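Local atomic coordinates of glycosyl hydrolase, family 38 (Enterococcus faecalis, PDB entry 5KBP), a protein that probably hydrolyses alpha-mannosidic linkages as a family 38 glycoside hydrolase, with carbohydrate and a metal ion as its likely ligands. Residues Glu27-Met30 with Arg31-Glu34; Glu70-Glu73 with Ala74-Ala78; Asp438-His441 with Glu442-Lys446; Asp704-Asn708 with Pro709-Gln713. All coordinates share one frame; numbering follows the deposited sequence.

Contact 1: Glu27-Met30 with Arg31-Glu34; sequences EHHM and RLIE
One nitrogen of R31 is gripped twice by E27, four residues earlier on the helix. R31 NH1 lies 3.3 Å from E27 OE1 in a salt bridge, a nearly straight bond (163°) taken by the carboxylate lone pair that faces away from OE2. The same NH1 donates to the backbone oxygen E27 O at 3.0 Å, coming from above that carbonyl's plane. Both acceptors lie close to the guanidinium plane, whereas the carboxylate is turned 40° away from it. A water extends the link, donating a hydrogen bond to E27 OE1 and accepting one from R31 NH2, with 3.1 Å from its oxygen to each. Glutamate and arginine suit these places: their charges are opposite, and arginine is long enough to span a turn. R31 runs extended from CG to NE, and E27 folds back at chi2 (-78°), which lets the two charged ends meet.

Behind this polar edge the helix 25-45 keeps its i to i+4 bonding, with L32 N on H28 O at 2.9 Å and I33 N on H29 O at 3.2 Å. I33 CD1 passes 4.1 Å from H29 NE2, oblique to the ring. That imidazole is held from outside the turn, NE2 by D63 O and ND1 by E26, while H28 NE2 is bonded to L23 N. L32 and I33, as branched hydrocarbons, suit the side packed on helix 59-65; M30 and E34 meet F381 of the second subunit, and E34 also pairs with K478 there. With two E27 oxygens and a water gathered round it, the guanidinium is probably limited in its rotation, and its charge is probably balanced in part within its own helix.

Contact 2: Glu70-Glu73 with Ala74-Ala78; sequences EKKE and AVKKA. With SO4 (sulfate ion), chain E; SO4 (sulfate ion), chain C.
K76 NZ is shared by a carboxylate and an anion: E73 OE1 lies 3.7 Å away in a long salt bridge, and O3 of a bound sulfate (chain E) accepts a hydrogen bond from K76 NZ at 3.2 Å. This is the first turn of helix 72-80, with K71 at the N-cap position, in the N-terminal domain of the family 38 fold. Lysines suit the place, being long enough to carry their charge clear of the backbone to anions at the surface. K72, one turn before K76, sets CG anti to the backbone N (chi1 178°) and runs extended beyond it, bringing NZ near O2 of the same sulfate; the modelled separation is very short and its exact value doubtful. The two lysine side chains come together short of the anion, K72 CE and K76 CE being 4.0 Å apart. Their ammonium groups converge on a common counter-ion, probably from the crystallisation liquor.

E73 bends at chi2 and crosses the K76 chain obliquely, so its carboxylate also lies beside CD of K76. V75 is buried against L40 of helix 25-45 and L61 and Y64 of helix 59-65, a fitting place for a compact apolar residue. The backbone is regular: K76 N bonds to K72 O at 2.8 Å. K71, bent at chi2 and chi3, reaches a second sulfate (chain C), with K71 NZ 3.0 Å from its O1.

Contact 3: Asp438-His441 with Glu442-Lys446; sequences DLYH and ELKQK
Y440 and K444, one helical turn apart, lie side by side and point the same way, which brings K444 NZ to 3.5 Å from Y440 OH in a weak hydrogen bond. The ammonium approaches the phenol ring obliquely. Y440 leaves the helix with CG anti to the backbone N (chi1 179°); K444 departs in a similar sense but bends at chi2 (96°), and this bend turns the rest of its chain to run beside the tyrosine. A tyrosine suits this position because its ring is apolar enough to rest on M486 of strand 483-499 while its hydroxyl remains available to a cation. The hydroxyl also has a weak hydrogen bond to E622 of the second subunit, whose A626 packs on Y440 and H441.

H441 takes a different first torsion, its CG anti to the carbonyl carbon, and offers a flat face to its neighbour: Y440 CD1 stands 3.8 Å above the imidazole plane, over the ring centre. In turn H441 CD2 lies at the tyrosine's edge, in its plane. The ring's ND1 is bonded to E437 O, one turn back.

These residues belong to the short helix 436-445, which packs on the long strands 416-430 and 483-499. Its inner side is given by L439 and L443, both resting on L429 of strand 416-430, and L443 N bonds to L439 O at 3.1 Å. Further along, Q445 N bonds to H441 O at 3.0 Å, and the Q445 side chain folds back past that oxygen, with Q445 CG 3.1 Å from H441 O.

Contact 4: Asp704-Asn708 with Pro709-Gln713; sequences DTWEN and PTNPQ
W706 and N708 both set CG anti to the backbone N, and T710 turns its OG1 between backbone N and carbonyl carbon (63°); these three rotations bring the polar groups round the N708-P709-T710 bend. N708 OD1 is the shared acceptor. It takes T710 N at 2.8 Å and T710 OG1, also 2.8 Å away, both from the same face of the amide plane, the hydroxyl lying well above that plane. The backbone bond from residue i+2 to an asparagine oxygen makes this an Asx turn, with proline at its centre. P709 suits that place because its ring restricts phi and its nitrogen has no hydrogen to be satisfied, while threonine supplies the second donor.

The indole adds a further donor. W706 NE1 donates to T710 O at 3.2 Å, the acceptor lying near the ring plane, and it has a weak, bent bond to N708 O at 2.8 Å. N711 OD1 comes to 3.6 Å from W706 CH2, its amide plane steeply turned (73°) from the ring, and also accepts from Q713 NE2 at 3.0 Å.

The turn sits in the loop between strands 695-699 and 713-714. N708 ND2 reaches G292 O and N711 N bonds to E739, while P709 packs on W293; the loop is thus tied to the 291-293 region and to strand 737-740. With OD1 gripped twice and ND2 bonded elsewhere, the N708 amide is probably held firmly in its orientation, so that a bend lacking regular secondary structure keeps a defined shape.

In the fold
Contacts 1 and 2 both belong to the N-terminal domain, with centres about 18 Å apart; helix 25-45, which carries contact 1, also packs against contact 2, and helix 59-65 touches both. Contact 1 is largely buried, though its salt bridge lies at a partly exposed edge; contact 2 is at the surface, with a long salt bridge and sulfates meeting its lysines. Contact 3, about 58 Å from contact 1 between centres, is partly buried, and there a tyrosine-lysine pair replaces the ion pair; both contacts meet the second subunit. Contact 4 is a surface loop turn held mainly by bonds that side chains make to backbone and to each other.

Contact 1: Glu27-Met30 with Arg31-Glu34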
loop_
_atom_site.group_PDB
_atom_site.type_symbol
_atom_site.label_atom_id
_atom_site.label_comp_id
_atom_site.label_asym_id
_atom_site.label_seq_id
_atom_site.Cartn_x
_atom_site.Cartn_y
_atom_site.Cartn_z
ATOM N N GLU A 27 5.056 -7.472 10.522
ATOM C CA GLU A 27 5.875 -8.290 11.411
ATOM C C GLU A 27 6.291 -7.499 12.646
ATOM O O GLU A 27 6.227 -8.011 13.770
ATOM C CB GLU A 27 7.098 -8.820 10.663
ATOM C CG GLU A 27 6.775 -9.800 9.539
ATOM C CD GLU A 27 6.456 -11.195 10.048
ATOM O OE1 GLU A 27 6.772 -11.485 11.220
ATOM O OE2 GLU A 27 5.893 -12.000 9.276
ATOM N N HIS A 28 6.713 -6.245 12.457
ATOM C CA HIS A 28 6.959 -5.371 13.599
ATOM C C HIS A 28 5.660 -5.042 14.325
ATOM O O HIS A 28 5.635 -4.962 15.558
ATOM C CB HIS A 28 7.644 -4.081 13.147
ATOM C CG HIS A 28 9.034 -4.275 12.628
ATOM N ND1 HIS A 28 10.074 -4.696 13.427
ATOM C CD2 HIS A 28 9.558 -4.087 11.394
ATOM C CE1 HIS A 28 11.178 -4.768 12.705
ATOM N NE2 HIS A 28 10.893 -4.401 11.469
ATOM N N HIS A 29 4.573 -4.850 13.574
ATOM C CA HIS A 29 3.312 -4.432 14.175
ATOM C C HIS A 29 2.759 -5.496 15.113
ATOM O O HIS A 29 2.271 -5.178 16.204
ATOM C CB HIS A 29 2.297 -4.106 13.081
ATOM C CG HIS A 29 1.030 -3.496 13.593
ATOM N ND1 HIS A 29 -0.140 -3.493 12.865
ATOM C CD2 HIS A 29 0.750 -2.865 14.758
ATOM C CE1 HIS A 29 -1.086 -2.888 13.559
ATOM N NE2 HIS A 29 -0.573 -2.499 14.712
ATOM N N MET A 30 2.822 -6.767 14.707
ATOM C CA MET A 30 2.327 -7.835 15.568
ATOM C C MET A 30 3.184 -7.993 16.817
ATOM O O MET A 30 2.689 -8.457 17.852
ATOM C CB MET A 30 2.263 -9.151 14.793
ATOM C CG MET A 30 1.245 -9.166 13.663
ATOM S SD MET A 30 -0.442 -8.827 14.205
ATOM C CE MET A 30 -0.631 -7.113 13.714
ATOM N N ARG A 31 4.461 -7.618 16.742
ATOM C CA ARG A 31 5.302 -7.613 17.931
ATOM C C ARG A 31 5.039 -6.395 18.806
ATOM O O ARG A 31 5.295 -6.442 20.014
ATOM C CB ARG A 31 6.775 -7.680 17.530
ATOM C CG ARG A 31 7.205 -9.059 17.059
ATOM C CD ARG A 31 8.595 -9.060 16.451
ATOM N NE ARG A 31 9.016 -10.414 16.103
ATOM C CZ ARG A 31 8.735 -11.015 14.951
ATOM N NH1 ARG A 31 8.025 -10.383 14.024
ATOM N NH2 ARG A 31 9.161 -12.252 14.723
ATOM N N LEU A 32 4.528 -5.309 18.222
ATOM C CA LEU A 32 4.105 -4.168 19.027
ATOM C C LEU A 32 2.906 -4.529 19.895
ATOM O O LEU A 32 2.780 -4.040 21.023
ATOM C CB LEU A 32 3.776 -2.979 18.124
ATOM C CG LEU A 32 3.405 -1.677 18.833
ATOM C CD1 LEU A 32 4.588 -1.146 19.624
ATOM C CD2 LEU A 32 2.903 -0.630 17.844
ATOM N N ILE A 33 2.018 -5.386 19.384
ATOM C CA ILE A 33 0.863 -5.815 20.167
ATOM C C ILE A 33 1.317 -6.601 21.389
ATOM O O ILE A 33 0.784 -6.427 22.491
ATOM C CB ILE A 33 -0.099 -6.640 19.291
ATOM C CG1 ILE A 33 -0.416 -5.888 17.996
ATOM C CG2 ILE A 33 -1.376 -6.956 20.054
ATOM C CD1 ILE A 33 -1.067 -4.545 18.215
ATOM N N GLU A 34 2.309 -7.478 21.211
ATOM C CA GLU A 34 2.836 -8.241 22.337
ATOM C C GLU A 34 3.461 -7.323 23.382
ATOM O O GLU A 34 3.287 -7.534 24.588
ATOM C CB GLU A 34 3.860 -9.264 21.847
ATOM C CG GLU A 34 3.270 -10.391 21.014
ATOM C CD GLU A 34 4.323 -11.357 20.508
ATOM O OE1 GLU A 34 5.526 -11.024 20.584
ATOM O OE2 GLU A 34 3.950 -12.449 20.033
HETATM O O HOH W 1 7.670 -14.039 12.746
#

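Contact 2: Glu70-Glu73 with Ala74-Ala78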
loop_
_atom_site.group_PDB
_atom_site.type_symbol
_atom_site.label_atom_id
_atom_site.label_comp_id
_atom_site.label_asym_id
_atom_site.label_seq_id
_atom_site.Cartn_x
_atom_site.Cartn_y
_atom_site.Cartn_z
ATOM N N GLU A 70 -11.016 -3.353 21.686
ATOM C CA GLU A 70 -11.693 -3.516 22.967
ATOM C C GLU A 70 -10.777 -3.282 24.161
ATOM O O GLU A 70 -11.237 -3.395 25.302
ATOM C CB GLU A 70 -12.322 -4.908 23.053
ATOM C CG GLU A 70 -13.503 -5.100 22.112
ATOM C CD GLU A 70 -14.126 -6.477 22.223
ATOM O OE1 GLU A 70 -14.827 -6.889 21.275
ATOM O OE2 GLU A 70 -13.916 -7.147 23.256
ATOM N N LYS A 71 -9.504 -2.963 23.931
ATOM C CA LYS A 71 -8.569 -2.622 24.993
ATOM C C LYS A 71 -8.436 -1.118 25.191
ATOM O O LYS A 71 -7.547 -0.676 25.926
ATOM C CB LYS A 71 -7.192 -3.226 24.699
ATOM C CG LYS A 71 -7.205 -4.718 24.409
ATOM C CD LYS A 71 -7.545 -5.531 25.648
ATOM C CE LYS A 71 -6.441 -5.440 26.690
ATOM N NZ LYS A 71 -6.725 -6.305 27.869
ATOM N N LYS A 72 -9.299 -0.321 24.552
ATOM C CA LYS A 72 -9.159 1.132 24.616
ATOM C C LYS A 72 -9.348 1.651 26.037
ATOM O O LYS A 72 -8.632 2.562 26.471
ATOM C CB LYS A 72 -10.153 1.801 23.667
ATOM C CG LYS A 72 -10.098 3.322 23.703
ATOM C CD LYS A 72 -10.918 3.948 22.589
ATOM C CE LYS A 72 -10.739 5.457 22.570
ATOM N NZ LYS A 72 -11.395 6.096 21.396
ATOM N N GLU A 73 -10.307 1.087 26.777
ATOM C CA GLU A 73 -10.527 1.527 28.152
ATOM C C GLU A 73 -9.323 1.218 29.032
ATOM O O GLU A 73 -8.977 2.005 29.922
ATOM C CB GLU A 73 -11.788 0.880 28.721
ATOM C CG GLU A 73 -13.086 1.479 28.202
ATOM C CD GLU A 73 -13.187 2.971 28.456
ATOM O OE1 GLU A 73 -13.726 3.686 27.587
ATOM O OE2 GLU A 73 -12.727 3.430 29.524
ATOM N N ALA A 74 -8.673 0.074 28.804
ATOM C CA ALA A 74 -7.460 -0.243 29.550
ATOM C C ALA A 74 -6.343 0.743 29.226
ATOM O O ALA A 74 -5.606 1.174 30.121
ATOM C CB ALA A 74 -7.017 -1.674 29.252
ATOM N N VAL A 75 -6.202 1.111 27.949
ATOM C CA VAL A 75 -5.191 2.091 27.559
ATOM C C VAL A 75 -5.502 3.449 28.173
ATOM O O VAL A 75 -4.603 4.153 28.651
ATOM C CB VAL A 75 -5.092 2.172 26.024
ATOM C CG1 VAL A 75 -4.250 3.366 25.603
ATOM C CG2 VAL A 75 -4.510 0.885 25.463
ATOM N N LYS A 76 -6.779 3.841 28.161
ATOM C CA LYS A 76 -7.186 5.086 28.804
ATOM C C LYS A 76 -6.789 5.099 30.274
ATOM O O LYS A 76 -6.172 6.055 30.754
ATOM C CB LYS A 76 -8.695 5.280 28.661
ATOM C CG LYS A 76 -9.140 5.943 27.370
ATOM C CD LYS A 76 -10.659 5.956 27.280
ATOM C CE LYS A 76 -11.146 6.992 26.281
ATOM N NZ LYS A 76 -12.625 6.933 26.103
ATOM N N LYS A 77 -7.131 4.032 31.003
ATOM C CA LYS A 77 -6.821 3.978 32.427
ATOM C C LYS A 77 -5.319 3.943 32.682
ATOM O O LYS A 77 -4.853 4.468 33.699
ATOM C CB LYS A 77 -7.500 2.768 33.067
ATOM C CG LYS A 77 -9.007 2.915 33.213
ATOM C CD LYS A 77 -9.638 1.693 33.863
ATOM C CE LYS A 77 -9.710 0.519 32.899
ATOM N NZ LYS A 77 -10.462 -0.630 33.477
ATOM N N ALA A 78 -4.546 3.333 31.780
ATOM C CA ALA A 78 -3.098 3.308 31.957
ATOM C C ALA A 78 -2.498 4.699 31.794
ATOM O O ALA A 78 -1.605 5.089 32.556
ATOM C CB ALA A 78 -2.461 2.328 30.972
HETATM S S SO4 E . -14.609 6.119 22.811
HETATM O O1 SO4 E . -15.874 5.488 22.444
HETATM O O2 SO4 E . -13.823 6.369 21.607
HETATM O O3 SO4 E . -13.866 5.234 23.703
HETATM O O4 SO4 E . -14.872 7.383 23.490
HETATM S S SO4 C . -6.314 -10.162 27.171
HETATM O O1 SO4 C . -7.337 -9.144 26.954
HETATM O O2 SO4 C . -6.248 -11.046 26.011
HETATM O O3 SO4 C . -6.654 -10.943 28.357
HETATM O O4 SO4 C . -5.018 -9.518 27.368
#

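Contact 3: Asp438-His441 with Glu442-Lys446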
loop_
_atom_site.group_PDB
_atom_site.type_symbol
_atom_site.label_atom_id
_atom_site.label_comp_id
_atom_site.label_asym_id
_atom_site.label_seq_id
_atom_site.Cartn_x
_atom_site.Cartn_y
_atom_site.Cartn_z
ATOM N N ASP A 438 -19.314 8.535 -32.074
ATOM C CA ASP A 438 -19.716 9.573 -33.016
ATOM C C ASP A 438 -19.387 10.958 -32.475
ATOM O O ASP A 438 -18.876 11.812 -33.209
ATOM C CB ASP A 438 -21.209 9.458 -33.328
ATOM C CG ASP A 438 -21.568 8.136 -33.981
ATOM O OD1 ASP A 438 -20.648 7.439 -34.457
ATOM O OD2 ASP A 438 -22.770 7.798 -34.024
ATOM N N LEU A 439 -19.662 11.195 -31.189
ATOM C CA LEU A 439 -19.321 12.477 -30.578
ATOM C C LEU A 439 -17.816 12.701 -30.576
ATOM O O LEU A 439 -17.347 13.831 -30.761
ATOM C CB LEU A 439 -19.870 12.537 -29.152
ATOM C CG LEU A 439 -21.340 12.163 -28.954
ATOM C CD1 LEU A 439 -21.710 12.185 -27.476
ATOM C CD2 LEU A 439 -22.245 13.086 -29.755
ATOM N N TYR A 440 -17.045 11.632 -30.365
ATOM C CA TYR A 440 -15.589 11.739 -30.348
ATOM C C TYR A 440 -15.061 12.230 -31.690
ATOM O O TYR A 440 -14.333 13.226 -31.760
ATOM C CB TYR A 440 -14.985 10.381 -29.982
ATOM C CG TYR A 440 -13.474 10.329 -29.949
ATOM C CD1 TYR A 440 -12.745 10.010 -31.088
ATOM C CD2 TYR A 440 -12.777 10.571 -28.773
ATOM C CE1 TYR A 440 -11.367 9.951 -31.061
ATOM C CE2 TYR A 440 -11.396 10.514 -28.735
ATOM C CZ TYR A 440 -10.696 10.202 -29.883
ATOM O OH TYR A 440 -9.322 10.143 -29.855
ATOM N N HIS A 441 -15.428 11.541 -32.774
ATOM C CA HIS A 441 -14.953 11.932 -34.095
ATOM C C HIS A 441 -15.630 13.197 -34.608
ATOM O O HIS A 441 -15.066 13.876 -35.471
ATOM C CB HIS A 441 -15.155 10.783 -35.085
ATOM C CG HIS A 441 -14.305 9.584 -34.797
ATOM N ND1 HIS A 441 -14.798 8.448 -34.192
ATOM C CD2 HIS A 441 -12.990 9.350 -35.021
ATOM C CE1 HIS A 441 -13.826 7.563 -34.061
ATOM N NE2 HIS A 441 -12.719 8.086 -34.556
ATOM N N GLU A 442 -16.818 13.532 -34.097
ATOM C CA GLU A 442 -17.439 14.802 -34.460
ATOM C C GLU A 442 -16.607 15.978 -33.966
ATOM O O GLU A 442 -16.379 16.942 -34.706
ATOM C CB GLU A 442 -18.858 14.875 -33.898
ATOM C CG GLU A 442 -19.539 16.218 -34.096
ATOM C CD GLU A 442 -20.946 16.243 -33.537
ATOM O OE1 GLU A 442 -21.608 15.185 -33.540
ATOM O OE2 GLU A 442 -21.389 17.322 -33.090
ATOM N N LEU A 443 -16.144 15.915 -32.714
ATOM C CA LEU A 443 -15.272 16.961 -32.192
ATOM C C LEU A 443 -13.899 16.925 -32.848
ATOM O O LEU A 443 -13.276 17.976 -33.040
ATOM C CB LEU A 443 -15.134 16.824 -30.676
ATOM C CG LEU A 443 -16.409 16.997 -29.850
ATOM C CD1 LEU A 443 -16.123 16.798 -28.368
ATOM C CD2 LEU A 443 -17.025 18.363 -30.100
ATOM N N LYS A 444 -13.412 15.731 -33.195
ATOM C CA LYS A 444 -12.103 15.617 -33.830
ATOM C C LYS A 444 -12.099 16.272 -35.205
ATOM O O LYS A 444 -11.096 16.867 -35.616
ATOM C CB LYS A 444 -11.704 14.145 -33.937
ATOM C CG LYS A 444 -10.208 13.894 -34.053
ATOM C CD LYS A 444 -9.598 13.594 -32.692
ATOM C CE LYS A 444 -8.171 13.085 -32.822
ATOM N NZ LYS A 444 -7.610 12.667 -31.507
ATOM N N GLN A 445 -13.214 16.180 -35.927
ATOM C CA GLN A 445 -13.329 16.737 -37.267
ATOM C C GLN A 445 -13.778 18.192 -37.277
ATOM O O GLN A 445 -13.680 18.845 -38.320
ATOM C CB GLN A 445 -14.306 15.903 -38.102
ATOM C CG GLN A 445 -13.874 14.462 -38.308
ATOM C CD GLN A 445 -15.021 13.570 -38.743
ATOM O OE1 GLN A 445 -16.133 14.043 -38.980
ATOM N NE2 GLN A 445 -14.759 12.273 -38.842
ATOM N N LYS A 446 -14.270 18.712 -36.155
ATOM C CA LYS A 446 -14.731 20.093 -36.115
ATOM C C LYS A 446 -13.541 21.043 -36.113
ATOM O O LYS A 446 -12.595 20.868 -35.340
ATOM C CB LYS A 446 -15.604 20.329 -34.884
ATOM C CG LYS A 446 -16.328 21.667 -34.890
ATOM C CD LYS A 446 -17.257 21.803 -33.694
ATOM C CE LYS A 446 -18.054 23.098 -33.759
ATOM N NZ LYS A 446 -18.995 23.238 -32.612
#

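Contact 4: Asp704-Asn708 with Pro709-Gln713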
loop_
_atom_site.group_PDB
_atom_site.type_symbol
_atom_site.label_atom_id
_atom_site.label_comp_id
_atom_site.label_asym_id
_atom_site.label_seq_id
_atom_site.Cartn_x
_atom_site.Cartn_y
_atom_site.Cartn_z
ATOM N N ASP A 704 39.272 18.104 12.141
ATOM C CA ASP A 704 40.507 17.336 12.256
ATOM C C ASP A 704 40.239 15.854 12.490
ATOM O O ASP A 704 40.924 15.001 11.917
ATOM C CB ASP A 704 41.372 17.905 13.382
ATOM C CG ASP A 704 41.597 19.398 13.245
ATOM O OD1 ASP A 704 40.637 20.112 12.883
ATOM O OD2 ASP A 704 42.731 19.857 13.494
ATOM N N THR A 705 39.251 15.530 13.329
ATOM C CA THR A 705 38.919 14.133 13.593
ATOM C C THR A 705 38.335 13.439 12.370
ATOM O O THR A 705 38.322 12.204 12.314
ATOM C CB THR A 705 37.928 14.038 14.756
ATOM O OG1 THR A 705 38.232 15.044 15.730
ATOM C CG2 THR A 705 38.002 12.668 15.416
ATOM N N TRP A 706 37.870 14.205 11.388
ATOM C CA TRP A 706 37.159 13.651 10.246
ATOM C C TRP A 706 38.102 12.856 9.349
ATOM O O TRP A 706 39.207 13.309 9.033
ATOM C CB TRP A 706 36.506 14.789 9.467
ATOM C CG TRP A 706 35.555 14.377 8.395
ATOM C CD1 TRP A 706 35.871 13.915 7.151
ATOM C CD2 TRP A 706 34.125 14.426 8.454
ATOM N NE1 TRP A 706 34.726 13.659 6.438
ATOM C CE2 TRP A 706 33.639 13.964 7.216
ATOM C CE3 TRP A 706 33.208 14.807 9.439
ATOM C CZ2 TRP A 706 32.278 13.873 6.934
ATOM C CZ3 TRP A 706 31.856 14.717 9.158
ATOM C CH2 TRP A 706 31.405 14.254 7.916
ATOM N N GLU A 707 37.658 11.667 8.934
ATOM C CA GLU A 707 38.449 10.794 8.078
ATOM C C GLU A 707 37.744 10.393 6.790
ATOM O O GLU A 707 38.386 9.799 5.917
ATOM C CB GLU A 707 38.851 9.521 8.841
ATOM C CG GLU A 707 39.583 9.782 10.148
ATOM C CD GLU A 707 39.754 8.528 10.980
ATOM O OE1 GLU A 707 39.398 7.435 10.491
ATOM O OE2 GLU A 707 40.240 8.634 12.126
ATOM N N ASN A 708 36.458 10.690 6.647
ATOM C CA ASN A 708 35.740 10.353 5.423
ATOM C C ASN A 708 36.223 11.243 4.282
ATOM O O ASN A 708 36.255 12.470 4.435
ATOM C CB ASN A 708 34.235 10.524 5.644
ATOM C CG ASN A 708 33.396 9.885 4.550
ATOM O OD1 ASN A 708 33.710 9.980 3.364
ATOM N ND2 ASN A 708 32.308 9.237 4.950
ATOM N N PRO A 709 36.611 10.676 3.135
ATOM C CA PRO A 709 37.033 11.517 2.003
ATOM C C PRO A 709 35.911 12.352 1.408
ATOM O O PRO A 709 36.195 13.253 0.607
ATOM C CB PRO A 709 37.566 10.499 0.988
ATOM C CG PRO A 709 36.858 9.226 1.332
ATOM C CD PRO A 709 36.721 9.240 2.825
ATOM N N THR A 710 34.658 12.087 1.765
ATOM C CA THR A 710 33.528 12.887 1.326
ATOM C C THR A 710 32.883 13.562 2.528
ATOM O O THR A 710 33.089 13.165 3.679
ATOM C CB THR A 710 32.483 12.037 0.586
ATOM O OG1 THR A 710 31.946 11.053 1.478
ATOM C CG2 THR A 710 33.110 11.342 -0.614
ATOM N N ASN A 711 32.094 14.597 2.247
ATOM C CA ASN A 711 31.358 15.339 3.269
ATOM C C ASN A 711 29.924 15.540 2.795
ATOM O O ASN A 711 29.526 16.652 2.427
ATOM C CB ASN A 711 32.038 16.677 3.566
ATOM C CG ASN A 711 31.378 17.429 4.704
ATOM O OD1 ASN A 711 30.728 16.832 5.564
ATOM N ND2 ASN A 711 31.541 18.746 4.718
ATOM N N PRO A 712 29.119 14.477 2.788
ATOM C CA PRO A 712 27.727 14.617 2.337
ATOM C C PRO A 712 26.885 15.337 3.380
ATOM O O PRO A 712 26.903 14.989 4.563
ATOM C CB PRO A 712 27.271 13.167 2.141
ATOM C CG PRO A 712 28.106 12.389 3.099
ATOM C CD PRO A 712 29.442 13.088 3.158
ATOM N N GLN A 713 26.144 16.346 2.932
ATOM C CA GLN A 713 25.310 17.159 3.800
ATOM C C GLN A 713 23.855 17.083 3.355
ATOM O O GLN A 713 23.552 16.778 2.197
ATOM C CB GLN A 713 25.776 18.621 3.804
ATOM C CG GLN A 713 27.142 18.840 4.423
ATOM C CD GLN A 713 27.135 18.652 5.925
ATOM O OE1 GLN A 713 26.096 18.768 6.574
ATOM N NE2 GLN A 713 28.301 18.359 6.488
#